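Local coordinates for oxidoreductase, short chain dehydrogenase/reductase family protein (Collinsella aerofaciens, PDB 5FYD) that catalyses the NADPH-dependent reduction of the 7-oxo group of 7-oxolithocholate to ursodeoxycholate, acting as a homodimeric 7beta-hydroxysteroid dehydrogenase, at residues 1-6 with 26-31; 7-12 with 32-37; 140-145 with 162-167; 145-150 with 251-256. All blocks are in the same frame, centred on the assembly; numbering follows the deposited sequence.

Contact 1. Residues 1-6 with 26-31; sequences MNLREK and EKIAAG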
loop_
_atom_site.group_PDB
_atom_site.type_symbol
_atom_site.label_atom_id
_atom_site.label_comp_id
_atom_site.label_asym_id
_atom_site.label_seq_id
_atom_site.Cartn_x
_atom_site.Cartn_y
_atom_site.Cartn_z
ATOM N N MET A 1 -20.012 33.724 3.877
ATOM C CA MET A 1 -19.063 33.629 5.038
ATOM C C MET A 1 -18.157 32.425 4.834
ATOM O O MET A 1 -18.647 31.342 4.481
ATOM C CB MET A 1 -19.835 33.474 6.353
ATOM C CG MET A 1 -18.969 33.505 7.610
ATOM S SD MET A 1 -19.923 33.579 9.145
ATOM C CE MET A 1 -20.984 32.145 8.942
ATOM N N ASN A 2 -16.850 32.609 5.051
ATOM C CA ASN A 2 -15.892 31.516 4.883
ATOM C C ASN A 2 -15.511 30.912 6.238
ATOM O O ASN A 2 -15.996 31.357 7.259
ATOM C CB ASN A 2 -14.681 31.937 4.032
ATOM C CG ASN A 2 -13.743 32.928 4.722
ATOM O OD1 ASN A 2 -13.838 33.218 5.919
ATOM N ND2 ASN A 2 -12.797 33.445 3.936
ATOM N N LEU A 3 -14.689 29.870 6.219
ATOM C CA LEU A 3 -14.358 29.127 7.448
ATOM C C LEU A 3 -13.619 29.966 8.467
ATOM O O LEU A 3 -13.858 29.835 9.671
ATOM C CB LEU A 3 -13.548 27.869 7.126
ATOM C CG LEU A 3 -14.288 26.773 6.354
ATOM C CD1 LEU A 3 -13.296 25.694 5.942
ATOM C CD2 LEU A 3 -15.425 26.160 7.157
ATOM N N ARG A 4 -12.715 30.831 7.999
ATOM C CA ARG A 4 -11.988 31.703 8.917
ATOM C C ARG A 4 -12.953 32.594 9.687
ATOM O O ARG A 4 -12.858 32.709 10.904
ATOM C CB ARG A 4 -10.944 32.548 8.189
ATOM C CG ARG A 4 -10.006 33.316 9.109
ATOM C CD ARG A 4 -9.185 34.365 8.365
ATOM N NE ARG A 4 -10.008 35.498 7.945
ATOM C CZ ARG A 4 -10.376 35.794 6.691
ATOM N NH1 ARG A 4 -10.004 35.059 5.636
ATOM N NH2 ARG A 4 -11.139 36.867 6.481
ATOM N N GLU A 5 -13.891 33.214 8.969
ATOM C CA GLU A 5 -14.855 34.120 9.595
ATOM C C GLU A 5 -15.805 33.370 10.524
ATOM O O GLU A 5 -16.166 33.866 11.592
ATOM C CB GLU A 5 -15.646 34.880 8.512
ATOM C CG GLU A 5 -14.789 35.804 7.654
ATOM C CD GLU A 5 -15.463 36.249 6.348
ATOM O OE1 GLU A 5 -15.930 35.406 5.545
ATOM O OE2 GLU A 5 -15.503 37.472 6.100
ATOM N N LYS A 6 -16.218 32.171 10.130
ATOM C CA LYS A 6 -17.219 31.419 10.887
ATOM C C LYS A 6 -16.626 30.780 12.153
ATOM O O LYS A 6 -17.233 30.804 13.232
ATOM C CB LYS A 6 -17.841 30.342 9.987
ATOM C CG LYS A 6 -18.958 29.547 10.639
ATOM C CD LYS A 6 -19.614 28.587 9.660
ATOM C CE LYS A 6 -20.900 28.034 10.260
ATOM N NZ LYS A 6 -21.663 27.245 9.255
ATOM N N GLU A 26 -5.911 21.804 2.101
ATOM C CA GLU A 26 -6.297 22.613 0.937
ATOM C C GLU A 26 -7.681 23.206 1.121
ATOM O O GLU A 26 -7.899 24.372 0.809
ATOM C CB GLU A 26 -6.212 21.798 -0.359
ATOM C CG GLU A 26 -4.811 21.322 -0.673
ATOM C CD GLU A 26 -4.760 20.231 -1.743
ATOM O OE1 GLU A 26 -5.755 19.513 -1.958
ATOM O OE2 GLU A 26 -3.699 20.076 -2.351
ATOM N N LYS A 27 -8.622 22.415 1.648
ATOM C CA LYS A 27 -10.003 22.883 1.838
ATOM C C LYS A 27 -10.085 24.045 2.849
ATOM O O LYS A 27 -10.717 25.074 2.566
ATOM C CB LYS A 27 -10.927 21.734 2.252
ATOM C CG LYS A 27 -12.386 22.112 2.425
ATOM C CD LYS A 27 -13.071 22.528 1.130
ATOM C CE LYS A 27 -14.584 22.573 1.308
ATOM N NZ LYS A 27 -15.306 22.470 0.010
ATOM N N ILE A 28 -9.426 23.920 4.004
ATOM C CA ILE A 28 -9.484 24.997 4.984
ATOM C C ILE A 28 -8.724 26.253 4.518
ATOM O O ILE A 28 -9.155 27.363 4.789
ATOM C CB ILE A 28 -9.111 24.568 6.431
ATOM C CG1 ILE A 28 -7.633 24.247 6.567
ATOM C CG2 ILE A 28 -10.003 23.403 6.902
ATOM C CD1 ILE A 28 -7.212 24.140 8.017
ATOM N N ALA A 29 -7.635 26.061 3.776
ATOM C CA ALA A 29 -6.908 27.179 3.196
ATOM C C ALA A 29 -7.769 27.905 2.168
ATOM O O ALA A 29 -7.828 29.137 2.180
ATOM C CB ALA A 29 -5.619 26.701 2.583
ATOM N N ALA A 30 -8.455 27.151 1.311
ATOM C CA ALA A 30 -9.425 27.738 0.364
ATOM C C ALA A 30 -10.533 28.498 1.091
ATOM O O ALA A 30 -11.056 29.512 0.593
ATOM C CB ALA A 30 -10.025 26.659 -0.509
ATOM N N GLY A 31 -10.903 28.004 2.272
ATOM C CA GLY A 31 -11.831 28.682 3.151
ATOM C C GLY A 31 -11.256 29.809 3.994
ATOM O O GLY A 31 -11.929 30.312 4.890
#

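Contact 2. Residues 7-12 with 32-37; sequences YGEWGL and GMNVVM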
loop_
_atom_site.group_PDB
_atom_site.type_symbol
_atom_site.label_atom_id
_atom_site.label_comp_id
_atom_site.label_asym_id
_atom_site.label_seq_id
_atom_site.Cartn_x
_atom_site.Cartn_y
_atom_site.Cartn_z
ATOM N N TYR A 7 -15.439 30.196 12.008
ATOM C CA TYR A 7 -14.865 29.369 13.090
ATOM C C TYR A 7 -13.626 29.904 13.801
ATOM O O TYR A 7 -13.524 29.806 15.030
ATOM C CB TYR A 7 -14.583 27.970 12.546
ATOM C CG TYR A 7 -15.819 27.198 12.174
ATOM C CD1 TYR A 7 -16.793 26.886 13.129
ATOM C CD2 TYR A 7 -16.007 26.744 10.877
ATOM C CE1 TYR A 7 -17.930 26.170 12.786
ATOM C CE2 TYR A 7 -17.127 26.004 10.529
ATOM C CZ TYR A 7 -18.077 25.710 11.489
ATOM O OH TYR A 7 -19.184 24.981 11.111
ATOM N N GLY A 8 -12.681 30.463 13.059
ATOM C CA GLY A 8 -11.485 31.059 13.690
ATOM C C GLY A 8 -10.289 31.117 12.778
ATOM O O GLY A 8 -10.351 30.669 11.665
ATOM N N GLU A 9 -9.189 31.677 13.262
ATOM C CA GLU A 9 -8.047 31.992 12.387
ATOM C C GLU A 9 -7.257 30.808 11.874
ATOM O O GLU A 9 -6.794 30.838 10.731
ATOM C CB GLU A 9 -7.048 32.940 13.077
ATOM C CG GLU A 9 -7.473 34.380 13.142
ATOM C CD GLU A 9 -7.585 34.997 11.765
ATOM O OE1 GLU A 9 -6.585 35.105 11.002
ATOM O OE2 GLU A 9 -8.711 35.343 11.453
ATOM N N TRP A 10 -7.045 29.806 12.730
ATOM C CA TRP A 10 -6.196 28.685 12.400
ATOM C C TRP A 10 -6.950 27.359 12.464
ATOM O O TRP A 10 -7.761 27.143 13.363
ATOM C CB TRP A 10 -5.002 28.621 13.348
ATOM C CG TRP A 10 -4.014 29.727 13.147
ATOM C CD1 TRP A 10 -4.078 30.989 13.647
ATOM C CD2 TRP A 10 -2.800 29.641 12.413
ATOM N NE1 TRP A 10 -2.973 31.713 13.254
ATOM C CE2 TRP A 10 -2.176 30.914 12.484
ATOM C CE3 TRP A 10 -2.181 28.619 11.674
ATOM C CZ2 TRP A 10 -0.948 31.174 11.894
ATOM C CZ3 TRP A 10 -0.979 28.874 11.061
ATOM C CH2 TRP A 10 -0.365 30.154 11.167
ATOM N N GLY A 11 -6.651 26.483 11.513
ATOM C CA GLY A 11 -7.128 25.098 11.533
ATOM C C GLY A 11 -5.953 24.153 11.663
ATOM O O GLY A 11 -4.867 24.419 11.153
ATOM N N LEU A 12 -6.182 23.045 12.355
ATOM C CA LEU A 12 -5.153 22.095 12.725
ATOM C C LEU A 12 -5.482 20.788 12.064
ATOM O O LEU A 12 -6.529 20.178 12.358
ATOM C CB LEU A 12 -5.154 21.938 14.241
ATOM C CG LEU A 12 -4.279 20.882 14.882
ATOM C CD1 LEU A 12 -2.817 21.072 14.529
ATOM C CD2 LEU A 12 -4.462 20.910 16.373
ATOM N N GLY A 32 -10.010 30.198 3.713
ATOM C CA GLY A 32 -9.357 31.328 4.346
ATOM C C GLY A 32 -8.614 31.077 5.645
ATOM O O GLY A 32 -8.074 32.022 6.217
ATOM N N MET A 33 -8.577 29.839 6.125
ATOM C CA MET A 33 -7.895 29.560 7.393
ATOM C C MET A 33 -6.410 29.368 7.188
ATOM O O MET A 33 -5.969 28.793 6.191
ATOM C CB MET A 33 -8.415 28.295 8.078
ATOM C CG MET A 33 -9.862 28.365 8.499
ATOM S SD MET A 33 -10.266 26.882 9.483
ATOM C CE MET A 33 -10.608 27.630 11.038
ATOM N N ASN A 34 -5.651 29.864 8.157
ATOM C CA ASN A 34 -4.227 29.556 8.247
ATOM C C ASN A 34 -4.131 28.112 8.729
ATOM O O ASN A 34 -5.037 27.648 9.401
ATOM C CB ASN A 34 -3.542 30.509 9.212
ATOM C CG ASN A 34 -3.704 31.960 8.802
ATOM O OD1 ASN A 34 -3.459 32.332 7.640
ATOM N ND2 ASN A 34 -4.115 32.791 9.741
ATOM N N VAL A 35 -3.055 27.415 8.378
ATOM C CA VAL A 35 -3.032 25.957 8.523
ATOM C C VAL A 35 -1.859 25.520 9.394
ATOM O O VAL A 35 -0.719 25.816 9.075
ATOM C CB VAL A 35 -2.933 25.280 7.159
ATOM C CG1 VAL A 35 -3.004 23.777 7.291
ATOM C CG2 VAL A 35 -4.043 25.769 6.233
ATOM N N VAL A 36 -2.162 24.788 10.469
ATOM C CA VAL A 36 -1.145 24.081 11.232
ATOM C C VAL A 36 -1.207 22.664 10.715
ATOM O O VAL A 36 -2.248 22.015 10.841
ATOM C CB VAL A 36 -1.420 24.090 12.754
ATOM C CG1 VAL A 36 -0.256 23.469 13.490
ATOM C CG2 VAL A 36 -1.658 25.483 13.259
ATOM N N MET A 37 -0.112 22.194 10.133
ATOM C CA MET A 37 -0.052 20.868 9.531
ATOM C C MET A 37 0.942 20.012 10.296
ATOM O O MET A 37 2.085 20.442 10.552
ATOM C CB MET A 37 0.310 20.939 8.037
ATOM C CG MET A 37 1.601 21.628 7.681
ATOM S SD MET A 37 1.710 21.744 5.875
ATOM C CE MET A 37 0.493 23.003 5.613
HETATM O O HOH W 1 -4.206 35.501 9.205
#

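Contact 3. Residues 140-145 with 162-167; sequences NVSSMT and FILKMT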
loop_
_atom_site.group_PDB
_atom_site.type_symbol
_atom_site.label_atom_id
_atom_site.label_comp_id
_atom_site.label_asym_id
_atom_site.label_seq_id
_atom_site.Cartn_x
_atom_site.Cartn_y
_atom_site.Cartn_z
ATOM N N ASN A 140 -13.533 14.593 12.541
ATOM C CA ASN A 140 -12.622 13.482 12.697
ATOM C C ASN A 140 -12.934 12.410 11.670
ATOM O O ASN A 140 -14.066 12.257 11.228
ATOM C CB ASN A 140 -12.680 12.907 14.104
ATOM C CG ASN A 140 -12.186 13.871 15.134
ATOM O OD1 ASN A 140 -11.241 14.629 14.899
ATOM N ND2 ASN A 140 -12.821 13.860 16.304
ATOM N N VAL A 141 -11.905 11.668 11.291
ATOM C CA VAL A 141 -12.005 10.675 10.231
ATOM C C VAL A 141 -12.027 9.268 10.811
ATOM O O VAL A 141 -11.124 8.869 11.553
ATOM C CB VAL A 141 -10.839 10.855 9.254
ATOM C CG1 VAL A 141 -10.890 9.813 8.141
ATOM C CG2 VAL A 141 -10.870 12.265 8.699
ATOM N N SER A 142 -13.087 8.533 10.505
ATOM C CA SER A 142 -13.151 7.104 10.788
ATOM C C SER A 142 -13.100 6.268 9.504
ATOM O O SER A 142 -12.854 6.782 8.391
ATOM C CB SER A 142 -14.388 6.802 11.636
ATOM O OG SER A 142 -14.334 5.487 12.162
ATOM N N SER A 143 -13.340 4.968 9.665
ATOM C CA SER A 143 -13.246 4.011 8.581
ATOM C C SER A 143 -14.376 3.031 8.695
ATOM O O SER A 143 -14.822 2.709 9.814
ATOM C CB SER A 143 -11.937 3.262 8.703
ATOM O OG SER A 143 -11.857 2.258 7.713
ATOM N N MET A 144 -14.848 2.548 7.550
ATOM C CA MET A 144 -15.835 1.491 7.508
ATOM C C MET A 144 -15.422 0.231 8.294
ATOM O O MET A 144 -16.302 -0.465 8.785
ATOM C CB MET A 144 -16.202 1.162 6.047
ATOM C CG MET A 144 -17.190 2.194 5.506
ATOM S SD MET A 144 -17.422 2.048 3.743
ATOM C CE MET A 144 -18.327 0.506 3.675
ATOM N N THR A 145 -14.116 0.009 8.486
ATOM C CA THR A 145 -13.630 -1.063 9.351
ATOM C C THR A 145 -14.109 -0.895 10.799
ATOM O O THR A 145 -14.251 -1.888 11.520
ATOM C CB THR A 145 -12.089 -1.195 9.343
ATOM O OG1 THR A 145 -11.504 0.019 9.810
ATOM C CG2 THR A 145 -11.565 -1.522 7.963
ATOM N N PHE A 162 -13.410 3.448 18.058
ATOM C CA PHE A 162 -13.234 4.371 19.192
ATOM C C PHE A 162 -13.421 5.816 18.718
ATOM O O PHE A 162 -14.189 6.607 19.302
ATOM C CB PHE A 162 -11.854 4.183 19.814
ATOM C CG PHE A 162 -11.651 4.966 21.068
ATOM C CD1 PHE A 162 -11.255 6.287 21.025
ATOM C CD2 PHE A 162 -11.897 4.370 22.303
ATOM C CE1 PHE A 162 -11.073 7.008 22.189
ATOM C CE2 PHE A 162 -11.724 5.073 23.457
ATOM C CZ PHE A 162 -11.297 6.389 23.410
ATOM N N ILE A 163 -12.741 6.161 17.625
ATOM C CA ILE A 163 -12.844 7.514 17.061
ATOM C C ILE A 163 -14.292 7.800 16.651
ATOM O O ILE A 163 -14.821 8.877 16.935
ATOM C CB ILE A 163 -11.901 7.698 15.852
ATOM C CG1 ILE A 163 -10.441 7.651 16.328
ATOM C CG2 ILE A 163 -12.223 8.981 15.094
ATOM C CD1 ILE A 163 -9.407 7.574 15.231
ATOM N N LEU A 164 -14.930 6.824 15.998
ATOM C CA LEU A 164 -16.314 6.989 15.545
ATOM C C LEU A 164 -17.240 7.286 16.735
ATOM O O LEU A 164 -17.932 8.315 16.777
ATOM C CB LEU A 164 -16.782 5.732 14.828
ATOM C CG LEU A 164 -18.237 5.675 14.376
ATOM C CD1 LEU A 164 -18.648 6.773 13.405
ATOM C CD2 LEU A 164 -18.471 4.303 13.782
ATOM N N LYS A 165 -17.255 6.381 17.686
ATOM C CA LYS A 165 -18.197 6.506 18.796
ATOM C C LYS A 165 -17.902 7.697 19.715
ATOM O O LYS A 165 -18.843 8.339 20.216
ATOM C CB LYS A 165 -18.309 5.202 19.581
ATOM C CG LYS A 165 -18.844 4.018 18.778
ATOM C CD LYS A 165 -20.272 4.194 18.299
ATOM C CE LYS A 165 -20.523 3.462 16.988
ATOM N NZ LYS A 165 -21.804 3.867 16.417
ATOM N N MET A 166 -16.624 8.007 19.941
ATOM C CA MET A 166 -16.278 9.187 20.722
ATOM C C MET A 166 -16.775 10.438 20.014
ATOM O O MET A 166 -17.327 11.333 20.635
ATOM C CB MET A 166 -14.769 9.296 20.956
ATOM C CG MET A 166 -14.407 10.398 21.960
ATOM S SD MET A 166 -14.928 9.868 23.619
ATOM C CE MET A 166 -15.005 11.408 24.505
ATOM N N THR A 167 -16.547 10.520 18.696
ATOM C CA THR A 167 -16.912 11.728 17.948
ATOM C C THR A 167 -18.424 11.851 17.814
ATOM O O THR A 167 -18.957 12.958 17.901
ATOM C CB THR A 167 -16.202 11.796 16.595
ATOM O OG1 THR A 167 -14.796 11.653 16.801
ATOM C CG2 THR A 167 -16.460 13.135 15.907
#

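Contact 4. Residues 145-150 with 251-256; sequences TGISSS and DEYIRY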
loop_
_atom_site.group_PDB
_atom_site.type_symbol
_atom_site.label_atom_id
_atom_site.label_comp_id
_atom_site.label_asym_id
_atom_site.label_seq_id
_atom_site.Cartn_x
_atom_site.Cartn_y
_atom_site.Cartn_z
ATOM N N THR A 145 -14.116 0.009 8.486
ATOM C CA THR A 145 -13.630 -1.063 9.351
ATOM C C THR A 145 -14.109 -0.895 10.799
ATOM O O THR A 145 -14.251 -1.888 11.520
ATOM C CB THR A 145 -12.089 -1.195 9.343
ATOM O OG1 THR A 145 -11.504 0.019 9.810
ATOM C CG2 THR A 145 -11.565 -1.522 7.963
ATOM N N GLY A 146 -14.353 0.346 11.210
ATOM C CA GLY A 146 -14.955 0.623 12.510
ATOM C C GLY A 146 -16.392 0.148 12.675
ATOM O O GLY A 146 -16.891 0.033 13.797
ATOM N N ILE A 147 -17.064 -0.106 11.555
ATOM C CA ILE A 147 -18.394 -0.661 11.514
ATOM C C ILE A 147 -18.389 -2.170 11.277
ATOM O O ILE A 147 -19.110 -2.906 11.948
ATOM C CB ILE A 147 -19.233 0.043 10.408
ATOM C CG1 ILE A 147 -19.260 1.549 10.660
ATOM C CG2 ILE A 147 -20.626 -0.571 10.315
ATOM C CD1 ILE A 147 -19.840 2.361 9.536
ATOM N N SER A 148 -17.576 -2.622 10.315
ATOM C CA SER A 148 -17.536 -4.028 9.920
ATOM C C SER A 148 -16.682 -4.910 10.828
ATOM O O SER A 148 -16.866 -6.136 10.845
ATOM C CB SER A 148 -16.975 -4.124 8.499
ATOM O OG SER A 148 -15.601 -3.768 8.474
ATOM N N SER A 149 -15.765 -4.290 11.567
ATOM C CA SER A 149 -14.595 -4.956 12.153
ATOM C C SER A 149 -13.572 -5.329 11.068
ATOM O O SER A 149 -13.869 -5.340 9.895
ATOM C CB SER A 149 -14.953 -6.189 13.015
ATOM O OG SER A 149 -15.024 -7.371 12.230
ATOM N N SER A 150 -12.370 -5.703 11.483
ATOM C CA SER A 150 -11.283 -5.934 10.527
ATOM C C SER A 150 -10.431 -7.136 10.948
ATOM O O SER A 150 -9.303 -6.969 11.418
ATOM C CB SER A 150 -10.429 -4.671 10.360
ATOM O OG SER A 150 -10.002 -4.146 11.610
ATOM N N ASP A 251 -22.469 -11.385 12.460
ATOM C CA ASP A 251 -21.508 -12.426 12.108
ATOM C C ASP A 251 -21.242 -12.530 10.607
ATOM O O ASP A 251 -20.097 -12.729 10.187
ATOM C CB ASP A 251 -21.982 -13.778 12.647
ATOM C CG ASP A 251 -21.747 -13.940 14.136
ATOM O OD1 ASP A 251 -21.381 -12.975 14.840
ATOM O OD2 ASP A 251 -21.933 -15.076 14.615
ATOM N N GLU A 252 -22.290 -12.395 9.787
ATOM C CA GLU A 252 -22.103 -12.454 8.343
ATOM C C GLU A 252 -21.182 -11.357 7.846
ATOM O O GLU A 252 -20.379 -11.568 6.958
ATOM C CB GLU A 252 -23.446 -12.328 7.614
ATOM C CG GLU A 252 -24.309 -13.578 7.611
ATOM C CD GLU A 252 -25.604 -13.250 6.902
ATOM O OE1 GLU A 252 -25.605 -13.242 5.655
ATOM O OE2 GLU A 252 -26.560 -12.849 7.546
ATOM N N TYR A 253 -21.330 -10.167 8.420
ATOM C CA TYR A 253 -20.540 -9.003 8.030
ATOM C C TYR A 253 -19.079 -9.207 8.435
ATOM O O TYR A 253 -18.165 -8.974 7.639
ATOM C CB TYR A 253 -21.123 -7.759 8.693
ATOM C CG TYR A 253 -20.748 -6.416 8.102
ATOM C CD1 TYR A 253 -19.955 -6.281 6.949
ATOM C CD2 TYR A 253 -21.223 -5.267 8.698
ATOM C CE1 TYR A 253 -19.665 -5.025 6.440
ATOM C CE2 TYR A 253 -20.930 -4.020 8.201
ATOM C CZ TYR A 253 -20.166 -3.899 7.076
ATOM O OH TYR A 253 -19.923 -2.618 6.604
ATOM N N ILE A 254 -18.867 -9.676 9.654
ATOM C CA ILE A 254 -17.508 -9.963 10.150
ATOM C C ILE A 254 -16.848 -11.016 9.262
ATOM O O ILE A 254 -15.706 -10.857 8.814
ATOM C CB ILE A 254 -17.546 -10.491 11.608
ATOM C CG1 ILE A 254 -18.076 -9.396 12.544
ATOM C CG2 ILE A 254 -16.171 -10.999 12.059
ATOM C CD1 ILE A 254 -18.552 -9.946 13.874
ATOM N N ARG A 255 -17.583 -12.098 9.031
ATOM C CA ARG A 255 -17.067 -13.235 8.265
ATOM C C ARG A 255 -16.730 -12.849 6.843
ATOM O O ARG A 255 -15.757 -13.331 6.313
ATOM C CB ARG A 255 -18.043 -14.419 8.287
ATOM C CG ARG A 255 -17.999 -15.163 9.612
ATOM C CD ARG A 255 -18.859 -16.422 9.607
ATOM N NE ARG A 255 -18.867 -17.017 10.946
ATOM C CZ ARG A 255 -19.931 -17.284 11.700
ATOM N NH1 ARG A 255 -21.171 -17.070 11.285
ATOM N NH2 ARG A 255 -19.738 -17.801 12.907
ATOM N N TYR A 256 -17.532 -11.963 6.262
ATOM C CA TYR A 256 -17.267 -11.432 4.929
ATOM C C TYR A 256 -15.937 -10.700 4.902
ATOM O O TYR A 256 -15.099 -10.959 4.033
ATOM C CB TYR A 256 -18.392 -10.511 4.508
ATOM C CG TYR A 256 -18.299 -10.032 3.104
ATOM C CD1 TYR A 256 -18.617 -10.889 2.049
ATOM C CD2 TYR A 256 -17.956 -8.714 2.810
ATOM C CE1 TYR A 256 -18.566 -10.452 0.735
ATOM C CE2 TYR A 256 -17.911 -8.269 1.489
ATOM C CZ TYR A 256 -18.215 -9.146 0.468
ATOM O OH TYR A 256 -18.183 -8.735 -0.839
#

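Contact 1. Residues 1-6 with 26-31
R4 N donates to G31 O at 3.2 Å with an N-H...O angle of 162°, and the CA atoms of L3 and G31 approach to 5.0 Å, so the first turn of helix 3-7 rests on the residue that follows helix 19-30. N2 brings its side chain up to the same oxygen. With CG between the backbone N and the carbonyl carbon (chi1 70°), N2 CG comes to 3.2 Å from G31 O; ND2 is also near, but its angle is too poor for a hydrogen bond. The polar work of N2 lies within its own segment. E5 N gives its hydrogen to N2 OD1 at 3.1 Å, and N2 N returns one to E5 OE1 at 3.0 Å, meeting the anti lone pair of that oxygen. This reciprocal pair is a capping box, with N2 as N-cap of helix 3-7. An alanine here would keep CB beside G31 O but lose OD1, and would probably leave E5 N without its capping acceptor and the helix start less firmly fixed. L3 supplies the apolar half: its CD1 lies 4.0 Å from I28 CA and 4.1 Å from I28 CG2, the two side chains crossing at about a right angle. G31, with no side chain, lets L3 CD1 come in close. F222 of helix 214-224 packs on both L3 and I28.

Contact 2. Residues 7-12 with 32-37
In W10, which meets N34 across the strands, a chi1 of -70° sets CG beside the backbone N and a chi2 of 83° turns the indole, whose face then lies over N34 CB. N34 CB is 3.3 Å from the centroid of the six-membered ring of W10 and 10° off its normal, a CH-pi contact centred on the face. V36 takes the next place on that face of the sheet, its CG2 3.6 Å from W10 CE3, the two side chains crossing at about a right angle, while V35 O sits at the ring edge, in plane. Beneath these groups the strands 10-12 and 34-37 run parallel. Their ladder consists of N34 N to E9 O at 3.0 Å, G11 N to N34 O at 2.9 Å and V36 N to G11 O at 2.8 Å. They belong to the first beta-alpha-beta unit of the Rossmann fold, made of strand 10-14, helix 19-30 and strand 34-39. On the other face M33 lies against G11, which has no CB to meet its sulfur. The chi3 of M33 falls outside the staggered positions, and its CE is pressed to 3.1 Å from G8 O. A water donates to E9 OE1 at 3.0 Å and accepts from N34 ND2 at 2.8 Å, and N34 OD1 accepts from E59 N. Each end of the N34 amide thus has a hydrogen-bond partner while its CB lies under the indole, which probably fixes which way round the amide sits, since E59 N can only donate.

Contact 3. Residues 140-145 with 162-167
N140 leaves its strand toward segment 162-167 of helix 154-173; CB, CG and ND2 meet the helix, while OD1 turns to Y90 N of the neighbouring strand 85-90 and accepts from it. CB lies 3.7 Å from T167 OG1 and 4.1 Å from I163 CG2; CG comes next, also nearest to T167 OG1. At the tip ND2 donates to T167 OG1 at 3.0 Å with an angle of 167°, the hydroxyl lying only 8° out of the amide plane. T167 OG1, anti to its own carbonyl carbon, accepts from N140 ND2 and donates its own hydrogen to I163 O at 2.8 Å. I163 O also takes T167 N, from the opposite face of its carbonyl plane, so a chain of hydrogen bonds runs from amide to hydroxyl to a doubly used carbonyl. Further along the strand I163 CG2 meets V141 O at 3.7 Å, an oxygen that also accepts from K160 NZ. S142 OG touches L164 CB at 3.6 Å and is hydrogen-bonded to K160 O. Strand and helix axes approach to 7.7 Å, at 131° between directions. The strand delivers S143, assigned as transition-state stabilizer, beside Y156 and K160 of helix 154-173, an arrangement typical of the short-chain dehydrogenase active site.

Contact 4. Residues 145-150 with 251-256
Y253 lays one face of its ring over S148 CB, which lies 3.7 Å from the ring centroid and 24° off the normal, a CH-pi contact displaced toward the rim. The nearest ring atoms are Y253 CZ and CE1, each 3.5 Å from S148 CB. CG of Y253 is anti to its backbone N (chi1 -161°), and a chi2 of 3° puts CA almost in the ring plane, well away from the perpendicular setting common for tyrosine. Beside this, I147 CG2 meets Y253 CE2 at 4.1 Å, the side chains crossing obliquely. The contact joins the short helix 145-148, which follows the active-site strand, to helix 250-258 in the C-terminal region; the last 27 residues are absolutely required for activity. Helix 235-247 lies alongside: V241 touches both I147 and Y253, and W244 stacks on the Y253 ring. An alanine at Y253 would take away that ring and is likely to open a gap beside S148 CB and I147 CG2 and leave W244 without its stacking partner. I254 adds a second contact: its CG1 is 3.7 Å from S149 OG and 3.9 Å from S148 O. The two serines also bond each other's backbone carbonyls, S149 OG to S148 O at 2.6 Å and S148 OG to S149 O at 2.7 Å, where S149 leaves the helix with positive phi, consistent with a fixed turn.

In the fold
Contacts 1 and 2 form one neighbourhood: their centres are 8 Å apart, their segments alternate along the chain, and I28 O probably accepts from M33 N between them, where helix 19-30 gives way to strand 34-39. Contact 3 lies about 22 Å from contact 2, centre to centre, on the same parallel sheet but on strand 136-143. Contact 4 shares T145 with contact 3, their centres 15 Å apart, and has its centre 36 Å from those of contacts 1 and 2, across the chain's centre from them. The first two contacts thus belong to the N-terminal end of the Rossmann fold, while the last two run from the active-site strand to the C-terminal helix.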